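Local coordinates for BSU-2 beta-lactamase (Bacillus subtilis, PDB 6W5E), which probably hydrolyses beta-lactam antibiotics, as a class D beta-lactamase from a Gram-positive bacterium, at residues 93-98 / 197-202; 104-107 / 111-114; 115-120 / 126-131. All coordinates share one frame; numbering follows the deposited sequence. Where two conformers were deposited one is given.

Contact 1. Residues 93-98 / 197-202. With EDO (1,2-ethanediol), chain F.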
ATOM      1  N   ARG A  93       5.660  14.024 -13.293  1.00 14.53           N
ATOM      2  CA  ARG A  93       5.290  13.821 -14.692  0.56 14.78           C
ATOM      3  C   ARG A  93       4.814  12.396 -14.961  1.00 14.00           C
ATOM      4  O   ARG A  93       3.823  12.194 -15.672  1.00 16.12           O
ATOM      5  CB  ARG A  93       6.487  14.166 -15.581  0.56 17.95           C
ATOM      6  CG  ARG A  93       6.219  14.179 -17.081  0.56 21.27           C
ATOM      7  CD  ARG A  93       7.525  14.013 -17.860  0.56 21.36           C
ATOM      8  NE  ARG A  93       8.253  12.843 -17.383  0.56 17.72           N
ATOM      9  CZ  ARG A  93       9.449  12.876 -16.803  0.56 16.60           C
ATOM     10  NH1 ARG A  93      10.084  14.030 -16.636  0.56 19.64           N
ATOM     11  NH2 ARG A  93      10.003  11.751 -16.383  0.56 13.30           N
ATOM     12  N   ASP A  94       5.507  11.403 -14.419  1.00 12.57           N
ATOM     13  CA  ASP A  94       5.232   9.987 -14.674  1.00 11.04           C
ATOM     14  C   ASP A  94       6.097   9.178 -13.711  1.00 11.46           C
ATOM     15  O   ASP A  94       6.732   9.740 -12.808  1.00 12.02           O
ATOM     16  CB  ASP A  94       5.438   9.610 -16.151  1.00 13.75           C
ATOM     17  CG  ASP A  94       6.851   9.908 -16.660  1.00 15.25           C
ATOM     18  OD1 ASP A  94       7.820   9.872 -15.871  1.00 14.12           O
ATOM     19  OD2 ASP A  94       6.995  10.164 -17.878  1.00 20.56           O
ATOM     20  N   GLU A  95       6.130   7.859 -13.911  1.00 11.07           N
ATOM     21  CA  GLU A  95       6.862   6.968 -13.017  1.00  9.67           C
ATOM     22  C   GLU A  95       8.370   7.181 -13.085  1.00 10.23           C
ATOM     23  O   GLU A  95       9.096   6.672 -12.218  1.00 11.37           O
ATOM     24  CB  GLU A  95       6.497   5.501 -13.307  1.00 11.55           C
ATOM     25  CG  GLU A  95       6.954   4.981 -14.674  1.00 11.57           C
ATOM     26  CD  GLU A  95       5.902   5.136 -15.773  1.00 14.71           C
ATOM     27  OE1 GLU A  95       5.375   6.258 -15.946  1.00 15.80           O
ATOM     28  OE2 GLU A  95       5.616   4.147 -16.489  1.00 15.39           O
ATOM     29  N   TYR A  96       8.853   7.929 -14.074  1.00 10.96           N
ATOM     30  CA  TYR A  96      10.279   8.130 -14.286  1.00 10.89           C
ATOM     31  C   TYR A  96      10.753   9.521 -13.882  1.00 11.09           C
ATOM     32  O   TYR A  96      11.883   9.903 -14.214  1.00 13.81           O
ATOM     33  CB  TYR A  96      10.620   7.898 -15.753  1.00 11.77           C
ATOM     34  CG  TYR A  96      10.217   6.561 -16.319  1.00 11.18           C
ATOM     35  CD1 TYR A  96      10.723   5.380 -15.791  1.00 11.65           C
ATOM     36  CD2 TYR A  96       9.379   6.485 -17.419  1.00 11.69           C
ATOM     37  CE1 TYR A  96      10.382   4.143 -16.334  1.00 11.63           C
ATOM     38  CE2 TYR A  96       9.033   5.259 -17.974  1.00 11.36           C
ATOM     39  CZ  TYR A  96       9.540   4.092 -17.427  1.00 10.46           C
ATOM     40  OH  TYR A  96       9.229   2.865 -17.968  1.00 13.19           O
ATOM     41  N   ASP A  97       9.916  10.306 -13.205  1.00 11.29           N
ATOM     42  CA  ASP A  97      10.281  11.675 -12.863  1.00 11.46           C
ATOM     43  C   ASP A  97      11.427  11.648 -11.857  1.00 11.18           C
ATOM     44  O   ASP A  97      11.255  11.190 -10.723  1.00 11.44           O
ATOM     45  CB  ASP A  97       9.046  12.361 -12.285  1.00 13.12           C
ATOM     46  CG  ASP A  97       9.224  13.853 -12.122  1.00 14.79           C
ATOM     47  OD1 ASP A  97      10.280  14.273 -11.596  1.00 19.07           O
ATOM     48  OD2 ASP A  97       8.298  14.607 -12.501  1.00 15.79           O
ATOM     49  N   VAL A  98      12.590  12.150 -12.267  1.00 11.93           N
ATOM     50  CA  VAL A  98      13.818  12.050 -11.482  1.00 11.77           C
ATOM     51  C   VAL A  98      13.918  13.197 -10.487  1.00 11.27           C
ATOM     52  O   VAL A  98      13.821  14.372 -10.866  1.00 14.22           O
ATOM     53  CB  VAL A  98      15.057  12.049 -12.392  1.00 12.62           C
ATOM     54  CG1 VAL A  98      16.327  12.028 -11.531  1.00 13.54           C
ATOM     55  CG2 VAL A  98      15.008  10.896 -13.374  1.00 14.43           C
ATOM     56  N   VAL A 197       0.203   4.027 -11.548  1.00 10.58           N
ATOM     57  CA  VAL A 197       0.424   3.667 -10.146  1.00  9.90           C
ATOM     58  C   VAL A 197       0.364   2.155  -9.960  1.00  8.93           C
ATOM     59  O   VAL A 197       1.186   1.571  -9.244  1.00 10.52           O
ATOM     60  CB  VAL A 197      -0.540   4.427  -9.216  1.00 10.12           C
ATOM     61  CG1 VAL A 197      -0.446   3.886  -7.784  1.00 12.69           C
ATOM     62  CG2 VAL A 197      -0.209   5.904  -9.248  1.00 11.51           C
ATOM     63  N   LYS A 198      -0.597   1.490 -10.615  1.00 10.22           N
ATOM     64  CA  LYS A 198      -0.629   0.030 -10.573  1.00 10.73           C
ATOM     65  C   LYS A 198       0.685  -0.564 -11.066  1.00  9.90           C
ATOM     66  O   LYS A 198       1.242  -1.468 -10.435  1.00 10.44           O
ATOM     67  CB  LYS A 198      -1.798  -0.504 -11.400  1.00 12.49           C
ATOM     68  CG  LYS A 198      -3.153  -0.362 -10.736  1.00 13.45           C
ATOM     69  CD  LYS A 198      -4.246  -0.944 -11.629  1.00 15.00           C
ATOM     70  CE  LYS A 198      -5.599  -0.990 -10.928  1.00 16.67           C
ATOM     71  NZ  LYS A 198      -6.636  -1.614 -11.798  1.00 16.22           N
ATOM     72  N   ARG A 199       1.205  -0.064 -12.194  1.00 10.40           N
ATOM     73  CA  ARG A 199       2.467  -0.588 -12.703  1.00 11.58           C
ATOM     74  C   ARG A 199       3.590  -0.394 -11.692  1.00  9.67           C
ATOM     75  O   ARG A 199       4.414  -1.296 -11.490  1.00 11.22           O
ATOM     76  CB  ARG A 199       2.823   0.061 -14.042  1.00 13.67           C
ATOM     77  CG  ARG A 199       1.972  -0.456 -15.196  1.00 18.41           C
ATOM     78  CD  ARG A 199       2.670  -0.311 -16.539  1.00 21.14           C
ATOM     79  NE  ARG A 199       3.139   1.051 -16.759  1.00 19.65           N
ATOM     80  CZ  ARG A 199       2.438   1.998 -17.374  1.00 20.36           C
ATOM     81  NH1 ARG A 199       1.213   1.739 -17.824  1.00 20.66           N
ATOM     82  NH2 ARG A 199       2.957   3.210 -17.520  1.00 18.80           N
ATOM     83  N   MET A 200       3.617   0.758 -11.015  1.00 10.41           N
ATOM     84  CA  MET A 200       4.659   0.998 -10.025  1.00  9.87           C
ATOM     85  C   MET A 200       4.550   0.062  -8.832  1.00 10.55           C
ATOM     86  O   MET A 200       5.546  -0.141  -8.137  1.00 11.17           O
ATOM     87  CB  MET A 200       4.621   2.448  -9.524  1.00 10.67           C
ATOM     88  CG  MET A 200       4.947   3.476 -10.598  1.00 10.63           C
ATOM     89  SD  MET A 200       5.149   5.153  -9.965  1.00 14.49           S
ATOM     90  CE  MET A 200       3.510   5.580  -9.456  1.00 14.09           C
ATOM     91  N   MET A 201       3.365  -0.494  -8.570  1.00  9.87           N
ATOM     92  CA  MET A 201       3.144  -1.428  -7.472  1.00  9.51           C
ATOM     93  C   MET A 201       3.465  -2.876  -7.829  1.00  9.62           C
ATOM     94  O   MET A 201       3.410  -3.737  -6.943  1.00 10.79           O
ATOM     95  CB  MET A 201       1.686  -1.340  -7.007  1.00 11.08           C
ATOM     96  CG  MET A 201       1.315  -0.021  -6.370  1.00 10.60           C
ATOM     97  SD  MET A 201      -0.469   0.103  -6.075  1.00 12.58           S
ATOM     98  CE  MET A 201      -0.685  -1.098  -4.770  1.00 13.63           C
ATOM     99  N   ILE A 202       3.795  -3.182  -9.088  1.00 10.67           N
ATOM    100  CA  ILE A 202       4.011  -4.576  -9.456  1.00 10.89           C
ATOM    101  C   ILE A 202       5.192  -5.136  -8.683  1.00 10.85           C
ATOM    102  O   ILE A 202       6.290  -4.564  -8.691  1.00 12.60           O
ATOM    103  CB  ILE A 202       4.224  -4.725 -10.970  1.00 11.26           C
ATOM    104  CG1 ILE A 202       2.916  -4.462 -11.718  1.00 11.73           C
ATOM    105  CG2 ILE A 202       4.733  -6.130 -11.292  1.00 13.41           C
ATOM    106  CD1 ILE A 202       3.055  -4.384 -13.235  1.00 13.69           C
TER
HETATM  107  C1  EDO F 305      -7.077  -4.822 -11.054  0.52 28.25           C
HETATM  108  O1  EDO F 305      -5.884  -4.399 -11.724  0.52 29.12           O
HETATM  109  C2  EDO F 305      -6.718  -5.411  -9.696  0.52 28.50           C
HETATM  110  O2  EDO F 305      -5.775  -6.475  -9.872  0.52 28.60           O
HETATM  111  O   HOH W   1       5.928   1.467 -16.079  1.00 28.57           O

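Contact 2. Residues 104-107 / 111-114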
ATOM      1  N   VAL A 104      23.292  12.732   1.026  1.00 24.55           N
ATOM      2  CA  VAL A 104      23.253  12.386   2.443  1.00 24.90           C
ATOM      3  C   VAL A 104      23.014  10.886   2.573  1.00 25.90           C
ATOM      4  O   VAL A 104      22.052  10.355   2.011  1.00 25.71           O
ATOM      5  CB  VAL A 104      22.168  13.188   3.179  1.00 26.00           C
ATOM      6  CG1 VAL A 104      22.004  12.683   4.608  1.00 27.70           C
ATOM      7  CG2 VAL A 104      22.501  14.677   3.154  1.00 25.93           C
ATOM      8  N   LYS A 105      23.887  10.202   3.313  1.00 26.77           N
ATOM      9  CA  LYS A 105      23.746   8.763   3.508  1.00 27.81           C
ATOM     10  C   LYS A 105      22.646   8.489   4.525  1.00 27.11           C
ATOM     11  O   LYS A 105      22.751   8.893   5.690  1.00 29.77           O
ATOM     12  CB  LYS A 105      25.067   8.158   3.983  1.00 29.97           C
ATOM     13  CG  LYS A 105      25.221   6.663   3.680  1.00 32.78           C
ATOM     14  CD  LYS A 105      26.051   5.949   4.751  1.00 35.88           C
ATOM     15  CE  LYS A 105      26.650   4.635   4.246  1.00 38.15           C
ATOM     16  NZ  LYS A 105      25.629   3.578   3.985  1.00 38.37           N
ATOM     17  N   ARG A 106      21.599   7.796   4.091  1.00 24.20           N
ATOM     18  CA  ARG A 106      20.451   7.491   4.928  1.00 24.59           C
ATOM     19  C   ARG A 106      20.421   5.999   5.261  1.00 23.83           C
ATOM     20  O   ARG A 106      21.348   5.249   4.929  1.00 24.85           O
ATOM     21  CB  ARG A 106      19.172   8.021   4.274  1.00 25.91           C
ATOM     22  CG  ARG A 106      19.133   9.542   4.244  1.00 24.27           C
ATOM     23  CD  ARG A 106      17.866  10.086   3.611  1.00 23.88           C
ATOM     24  NE  ARG A 106      17.846  11.545   3.667  1.00 24.87           N
ATOM     25  CZ  ARG A 106      18.324  12.342   2.716  1.00 23.87           C
ATOM     26  NH1 ARG A 106      18.850  11.821   1.613  1.00 23.61           N
ATOM     27  NH2 ARG A 106      18.266  13.660   2.862  1.00 25.87           N
ATOM     28  N   GLU A 107      19.327   5.565   5.897  1.00 24.25           N
ATOM     29  CA  GLU A 107      19.324   4.283   6.599  1.00 25.31           C
ATOM     30  C   GLU A 107      19.550   3.105   5.656  1.00 25.12           C
ATOM     31  O   GLU A 107      20.208   2.127   6.027  1.00 26.59           O
ATOM     32  CB  GLU A 107      18.025   4.115   7.390  1.00 27.34           C
ATOM     33  CG  GLU A 107      17.956   2.816   8.182  1.00 29.71           C
ATOM     34  CD  GLU A 107      16.630   2.622   8.892  1.00 31.79           C
ATOM     35  OE1 GLU A 107      15.829   3.578   8.943  1.00 33.11           O
ATOM     36  OE2 GLU A 107      16.394   1.509   9.413  1.00 33.68           O
ATOM     37  N   TRP A 111      18.384   3.878  -0.853  1.00 17.35           N
ATOM     38  CA  TRP A 111      17.902   5.253  -0.843  1.00 16.57           C
ATOM     39  C   TRP A 111      18.964   6.252  -1.269  1.00 17.62           C
ATOM     40  O   TRP A 111      18.623   7.398  -1.592  1.00 17.05           O
ATOM     41  CB  TRP A 111      17.478   5.630   0.576  1.00 17.09           C
ATOM     42  CG  TRP A 111      16.277   4.885   1.095  1.00 15.05           C
ATOM     43  CD1 TRP A 111      15.535   3.941   0.435  1.00 15.48           C
ATOM     44  CD2 TRP A 111      15.679   5.033   2.389  1.00 16.57           C
ATOM     45  NE1 TRP A 111      14.508   3.507   1.241  1.00 15.47           N
ATOM     46  CE2 TRP A 111      14.581   4.153   2.448  1.00 17.26           C
ATOM     47  CE3 TRP A 111      15.972   5.823   3.507  1.00 17.65           C
ATOM     48  CZ2 TRP A 111      13.770   4.051   3.571  1.00 17.92           C
ATOM     49  CZ3 TRP A 111      15.168   5.714   4.624  1.00 20.82           C
ATOM     50  CH2 TRP A 111      14.084   4.833   4.652  1.00 18.34           C
ATOM     51  N   ASN A 112      20.237   5.855  -1.245  1.00 17.27           N
ATOM     52  CA  ASN A 112      21.358   6.780  -1.420  1.00 17.61           C
ATOM     53  C   ASN A 112      21.784   6.853  -2.889  1.00 16.52           C
ATOM     54  O   ASN A 112      22.905   6.526  -3.272  1.00 20.66           O
ATOM     55  CB  ASN A 112      22.519   6.383  -0.514  1.00 21.87           C
ATOM     56  CG  ASN A 112      22.123   6.325   0.946  1.00 23.31           C
ATOM     57  OD1 ASN A 112      21.265   7.087   1.393  1.00 21.97           O
ATOM     58  ND2 ASN A 112      22.755   5.428   1.704  1.00 24.08           N
ATOM     59  N   ARG A 113      20.844   7.312  -3.707  1.00 17.23           N
ATOM     60  CA  ARG A 113      20.996   7.378  -5.152  1.00 15.90           C
ATOM     61  C   ARG A 113      19.876   8.265  -5.680  1.00 14.64           C
ATOM     62  O   ARG A 113      18.887   8.522  -4.985  1.00 14.28           O
ATOM     63  CB  ARG A 113      20.897   5.975  -5.770  1.00 18.94           C
ATOM     64  CG  ARG A 113      19.489   5.376  -5.633  1.00 22.47           C
ATOM     65  CD  ARG A 113      19.297   4.033  -6.334  1.00 28.66           C
ATOM     66  NE  ARG A 113      20.074   2.966  -5.709  1.00 29.62           N
ATOM     67  CZ  ARG A 113      19.712   1.685  -5.676  1.00 28.25           C
ATOM     68  NH1 ARG A 113      20.497   0.796  -5.084  1.00 28.73           N
ATOM     69  NH2 ARG A 113      18.570   1.293  -6.228  1.00 28.40           N
ATOM     70  N   ASP A 114      20.028   8.735  -6.914  1.00 13.77           N
ATOM     71  CA  ASP A 114      18.922   9.442  -7.537  1.00 12.51           C
ATOM     72  C   ASP A 114      17.735   8.497  -7.645  1.00 12.59           C
ATOM     73  O   ASP A 114      17.894   7.285  -7.826  1.00 14.44           O
ATOM     74  CB  ASP A 114      19.306   9.907  -8.941  1.00 14.46           C
ATOM     75  CG  ASP A 114      20.436  10.928  -8.947  1.00 14.99           C
ATOM     76  OD1 ASP A 114      20.673  11.613  -7.927  1.00 15.14           O
ATOM     77  OD2 ASP A 114      21.087  11.050 -10.004  1.00 15.92           O
TER
HETATM   78  O   HOH W   2      19.182   9.035   0.770  1.00 19.26           O

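Contact 3. Residues 115-120 / 126-131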
ATOM      1  N   HIS A 115      16.531   9.054  -7.513  1.00 12.28           N
ATOM      2  CA  HIS A 115      15.314   8.257  -7.533  1.00 11.78           C
ATOM      3  C   HIS A 115      14.269   8.870  -8.453  1.00 10.65           C
ATOM      4  O   HIS A 115      14.312  10.055  -8.786  1.00 11.82           O
ATOM      5  CB  HIS A 115      14.751   8.085  -6.121  1.00 12.36           C
ATOM      6  CG  HIS A 115      15.269   6.865  -5.436  1.00 13.23           C
ATOM      7  ND1 HIS A 115      14.810   5.601  -5.733  1.00 14.01           N
ATOM      8  CD2 HIS A 115      16.237   6.709  -4.504  1.00 14.49           C
ATOM      9  CE1 HIS A 115      15.465   4.717  -5.002  1.00 15.05           C
ATOM     10  NE2 HIS A 115      16.338   5.362  -4.249  1.00 14.44           N
ATOM     11  N   THR A 116      13.327   8.024  -8.858  1.00 11.53           N
ATOM     12  CA  THR A 116      12.124   8.423  -9.572  1.00 10.80           C
ATOM     13  C   THR A 116      10.908   8.062  -8.735  1.00 10.10           C
ATOM     14  O   THR A 116      11.007   7.402  -7.698  1.00 11.01           O
ATOM     15  CB  THR A 116      12.019   7.734 -10.938  1.00 11.59           C
ATOM     16  OG1 THR A 116      11.786   6.331 -10.760  1.00 15.39           O
ATOM     17  CG2 THR A 116      13.285   7.942 -11.737  1.00 14.39           C
ATOM     18  N   LEU A 117       9.748   8.531  -9.193  1.00 10.81           N
ATOM     19  CA  LEU A 117       8.500   8.187  -8.522  1.00  9.76           C
ATOM     20  C   LEU A 117       8.363   6.673  -8.383  1.00  8.83           C
ATOM     21  O   LEU A 117       7.992   6.161  -7.318  1.00 10.05           O
ATOM     22  CB  LEU A 117       7.332   8.793  -9.306  1.00  9.84           C
ATOM     23  CG  LEU A 117       5.941   8.647  -8.694  1.00  9.82           C
ATOM     24  CD1 LEU A 117       5.782   9.531  -7.460  1.00 10.80           C
ATOM     25  CD2 LEU A 117       4.878   8.953  -9.726  1.00 10.23           C
ATOM     26  N   GLY A 118       8.689   5.938  -9.449  1.00 10.07           N
ATOM     27  CA  GLY A 118       8.559   4.489  -9.415  1.00 10.35           C
ATOM     28  C   GLY A 118       9.629   3.791  -8.597  1.00 10.78           C
ATOM     29  O   GLY A 118       9.332   2.855  -7.850  1.00 11.63           O
ATOM     30  N   SER A 119      10.889   4.213  -8.725  1.00 10.62           N
ATOM     31  CA  SER A 119      11.921   3.537  -7.950  1.00 10.69           C
ATOM     32  C   SER A 119      11.753   3.827  -6.473  1.00 10.65           C
ATOM     33  O   SER A 119      12.016   2.962  -5.633  1.00 11.59           O
ATOM     34  CB  SER A 119      13.324   3.914  -8.430  1.00 11.95           C
ATOM     35  OG  SER A 119      13.641   5.248  -8.078  1.00 13.05           O
ATOM     36  N   ALA A 120      11.302   5.039  -6.142  1.00 10.82           N
ATOM     37  CA  ALA A 120      11.090   5.384  -4.745  1.00 11.41           C
ATOM     38  C   ALA A 120       9.923   4.616  -4.158  1.00 11.64           C
ATOM     39  O   ALA A 120       9.901   4.366  -2.952  1.00 14.70           O
ATOM     40  CB  ALA A 120      10.920   6.886  -4.574  1.00 12.31           C
ATOM     41  N   ILE A 126      11.781   7.238   1.166  1.00 13.40           N
ATOM     42  CA  ILE A 126      10.888   8.217   1.790  1.00 15.09           C
ATOM     43  C   ILE A 126      11.191   9.641   1.324  1.00 14.52           C
ATOM     44  O   ILE A 126      10.272  10.428   1.066  1.00 12.93           O
ATOM     45  CB  ILE A 126      10.967   8.080   3.322  1.00 15.37           C
ATOM     46  CG1 ILE A 126      10.442   6.704   3.756  1.00 18.67           C
ATOM     47  CG2 ILE A 126      10.197   9.198   4.007  1.00 19.17           C
ATOM     48  CD1 ILE A 126      10.557   6.429   5.255  1.00 20.74           C
ATOM     49  N   TRP A 127      12.476   9.997   1.205  1.00 13.80           N
ATOM     50  CA  TRP A 127      12.841  11.382   0.898  1.00 12.88           C
ATOM     51  C   TRP A 127      12.222  11.869  -0.410  1.00 11.89           C
ATOM     52  O   TRP A 127      11.848  13.043  -0.531  1.00 12.61           O
ATOM     53  CB  TRP A 127      14.362  11.551   0.884  1.00 15.42           C
ATOM     54  CG  TRP A 127      15.118  10.823  -0.205  1.00 13.74           C
ATOM     55  CD1 TRP A 127      15.774   9.631  -0.086  1.00 14.65           C
ATOM     56  CD2 TRP A 127      15.345  11.276  -1.548  1.00 14.75           C
ATOM     57  NE1 TRP A 127      16.381   9.303  -1.279  1.00 15.15           N
ATOM     58  CE2 TRP A 127      16.136  10.297  -2.192  1.00 14.95           C
ATOM     59  CE3 TRP A 127      14.954  12.411  -2.271  1.00 13.57           C
ATOM     60  CZ2 TRP A 127      16.543  10.418  -3.524  1.00 15.34           C
ATOM     61  CZ3 TRP A 127      15.350  12.526  -3.603  1.00 13.04           C
ATOM     62  CH2 TRP A 127      16.145  11.538  -4.209  1.00 15.68           C
ATOM     63  N   TYR A 128      12.112  10.986  -1.403  1.00 12.27           N
ATOM     64  CA  TYR A 128      11.503  11.377  -2.670  1.00 10.87           C
ATOM     65  C   TYR A 128      10.047  11.776  -2.457  1.00 10.51           C
ATOM     66  O   TYR A 128       9.586  12.811  -2.959  1.00 11.08           O
ATOM     67  CB  TYR A 128      11.602  10.211  -3.666  1.00 11.14           C
ATOM     68  CG  TYR A 128      11.060  10.562  -5.036  1.00 10.21           C
ATOM     69  CD1 TYR A 128       9.681  10.681  -5.257  1.00  9.86           C
ATOM     70  CD2 TYR A 128      11.919  10.789  -6.107  1.00 11.21           C
ATOM     71  CE1 TYR A 128       9.184  11.043  -6.480  1.00 10.48           C
ATOM     72  CE2 TYR A 128      11.424  11.131  -7.352  1.00 10.90           C
ATOM     73  CZ  TYR A 128      10.055  11.256  -7.524  1.00 10.11           C
ATOM     74  OH  TYR A 128       9.545  11.624  -8.739  1.00 10.40           O
ATOM     75  N   TYR A 129       9.300  10.949  -1.721  1.00 11.55           N
ATOM     76  CA  TYR A 129       7.882  11.213  -1.516  1.00 10.36           C
ATOM     77  C   TYR A 129       7.648  12.382  -0.568  1.00 10.38           C
ATOM     78  O   TYR A 129       6.589  13.015  -0.635  1.00 11.16           O
ATOM     79  CB  TYR A 129       7.159   9.929  -1.091  1.00 10.81           C
ATOM     80  CG  TYR A 129       6.829   9.059  -2.291  1.00 10.54           C
ATOM     81  CD1 TYR A 129       7.824   8.360  -2.974  1.00 11.24           C
ATOM     82  CD2 TYR A 129       5.533   8.995  -2.786  1.00 11.17           C
ATOM     83  CE1 TYR A 129       7.515   7.581  -4.088  1.00 11.35           C
ATOM     84  CE2 TYR A 129       5.221   8.220  -3.886  1.00 11.76           C
ATOM     85  CZ  TYR A 129       6.214   7.533  -4.542  1.00 10.39           C
ATOM     86  OH  TYR A 129       5.878   6.782  -5.643  1.00 11.13           O
ATOM     87  N   GLN A 130       8.615  12.693   0.298  1.00 11.30           N
ATOM     88  CA  GLN A 130       8.521  13.913   1.094  1.00 11.12           C
ATOM     89  C   GLN A 130       8.604  15.149   0.201  1.00 11.45           C
ATOM     90  O   GLN A 130       7.833  16.101   0.375  1.00 12.01           O
ATOM     91  CB  GLN A 130       9.605  13.919   2.173  1.00 12.57           C
ATOM     92  CG  GLN A 130       9.332  12.910   3.277  1.00 12.45           C
ATOM     93  CD  GLN A 130      10.463  12.822   4.282  1.00 15.15           C
ATOM     94  OE1 GLN A 130      11.632  12.721   3.911  1.00 18.75           O
ATOM     95  NE2 GLN A 130      10.117  12.844   5.563  1.00 15.73           N
ATOM     96  N   ALA A 131       9.513  15.146  -0.781  1.00 12.03           N
ATOM     97  CA  ALA A 131       9.562  16.254  -1.735  1.00 11.95           C
ATOM     98  C   ALA A 131       8.262  16.364  -2.526  1.00 11.06           C
ATOM     99  O   ALA A 131       7.746  17.471  -2.742  1.00 11.82           O
ATOM    100  CB  ALA A 131      10.753  16.075  -2.669  1.00 13.71           C
TER

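Contact 1. Residues 93-98 / 197-202
Glu-95 and Met-200 form the nearest backbone pair, CA to CA 7.0 Å, where the type I beta turn from Asp-94 to Asp-97 passes the late part of helix 191-200. Glu-95 makes the whole contact from its side, with an apolar base and a charged end. At the base its CB rests 3.6 Å from SD of the buried Met-200. Further out, CG lies between the backbone N and the carbonyl carbon (chi1 67°) and the chain bends at chi2, which carries the carboxylate across to Arg-199. There Arg-199 NH2 donates to Glu-95 OE2 over 3.0 Å along an almost straight N-H (170°), a hydrogen bond that is part of a salt bridge. OE2 sits in the guanidinium plane, while NH2 meets the oxygen on its syn side, well out of the carboxylate plane; the two planes are 39° apart. Water 1 makes the second link, taking a proton from Arg-199 NE at 2.9 Å and giving one to Glu-95 OE2 at 2.7 Å, so this one oxygen serves both nitrogens. The contact thus ties the loop after helix 81-88 to a helix that leads into strand 202-205, at the outer edge of the six-stranded antiparallel sheet. Within the loop, Asp-94 OD1 accepts from Tyr-96 N at 2.8 Å, an Asx turn that steadies the bend carrying Glu-95. CG of Glu-95 also lies over the centre of the Tyr-96 ring, 3.7 Å above its plane. Leu-117 and Met-121 of helix 117-122 also pack on Met-200.

Contact 2. Residues 104-107 / 111-114
Asn-112 reaches across to the backbone of Arg-106, and its amide is the tight centre of this contact within the loop joining strands 98-99 and 115-116. Arg-106 N donates to Asn-112 OD1 at 2.8 Å with an N-H angle of 167°, tilted 28° from the carbonyl plane of the amide. CG of Asn-112 stands anti to its own carbonyl carbon (chi1 -57°), which sends the amide toward residues 105 and 106, whereas its backbone bends through an inverse gamma turn. On the nitrogen side of the amide, CG of Lys-105 lies 3.4 Å from Asn-112 ND2. Water 2 also meets the amide oxygen: it accepts from Arg-106 NH1 at 2.9 Å and can donate to Asn-112 OD1, although more acceptors surround it than it has protons. Trp-111 packs next to this polar centre. Its CE3 lies 4.0 Å from Arg-106 CB, which comes in at the edge of the indole and in its plane. The indole is fixed from elsewhere, by NE1 bonding to Glu-123 O and by an edge-to-face pairing with Phe-108.

The outer side is looser. The exposed Glu-107 stays at the margin, its N 4.1 Å from Trp-111 CE3, and the exposed Lys-105 points its CB away. Arg-106 starts toward Asn-112 but runs extended; its NH2 turns outward to a salt bridge with Asp-102 while NH1 faces back to water 2, and Val-104 CB lies over one face of the guanidinium, toward its rim, 3.7 Å above the plane. Asn-112 OD1 ties 111-114 to 104-107, and ND2, donating to Glu-109 OE1, ties it to the intervening turn; with partners at both oxygen and nitrogen, the rotation of this buried amide is probably fixed.

Contact 3. Residues 115-120 / 126-131
Tyr-128 and Tyr-129 of helix 126-136 pack against the start of helix 117-122, whose first turn is closed by a capping box. Tyr-129 OH donates to Leu-117 O at 2.8 Å, arriving tilted from the carbonyl plane, and Leu-117 CD1 lies 3.6 Å from Tyr-129 CZ. CB of Ala-120 fits between the two tyrosines: it touches Tyr-128 CB at 3.5 Å and meets the Tyr-129 ring at its edge. CG of Tyr-128 is anti to the backbone N (chi1 -177°), which lays one ring face against the backbone, Thr-116 C standing 3.3 Å above the ring plane toward its rim. Its hydroxyl bonds Asp-97 O, outside both segments. At the far end His-115 CD2 approaches Trp-127 CZ2 to 3.8 Å, the rings oblique to each other. Helix 126-136 opens with Ile-126 of a Ser-Ala-Ile sequence that probably corresponds to the Ser-x-Val motif of class D enzymes. Behind this first shell, the box holds the helix start: Ser-119 N donates to Thr-116 OG1, and Thr-116 N returns the bond to Ser-119 OG at 2.9 Å. The same OG shares a short 2.6 Å hydrogen bond with His-115 ND1.

Along the chain, contact 1 opens first at 93-98; contacts 2 and 3 follow in series, and both close before 197-202 completes contact 1. Contact 3 lies between the others, its centre about 10 Å from that of contact 1 and about 11 Å from that of contact 2, while contacts 1 and 2 lie about 20 Å apart, centre to centre. The short strands 98-99 and 115-116 pair antiparallel, with the loop of contact 2 between them. Helix 126-136 gives one side-chain bond to each neighbour, that to contact 2 running from Trp-127 NE1 to Trp-111 O. The three contacts therefore join an outlying surface loop, through the helical region, to a helix next to the main sheet.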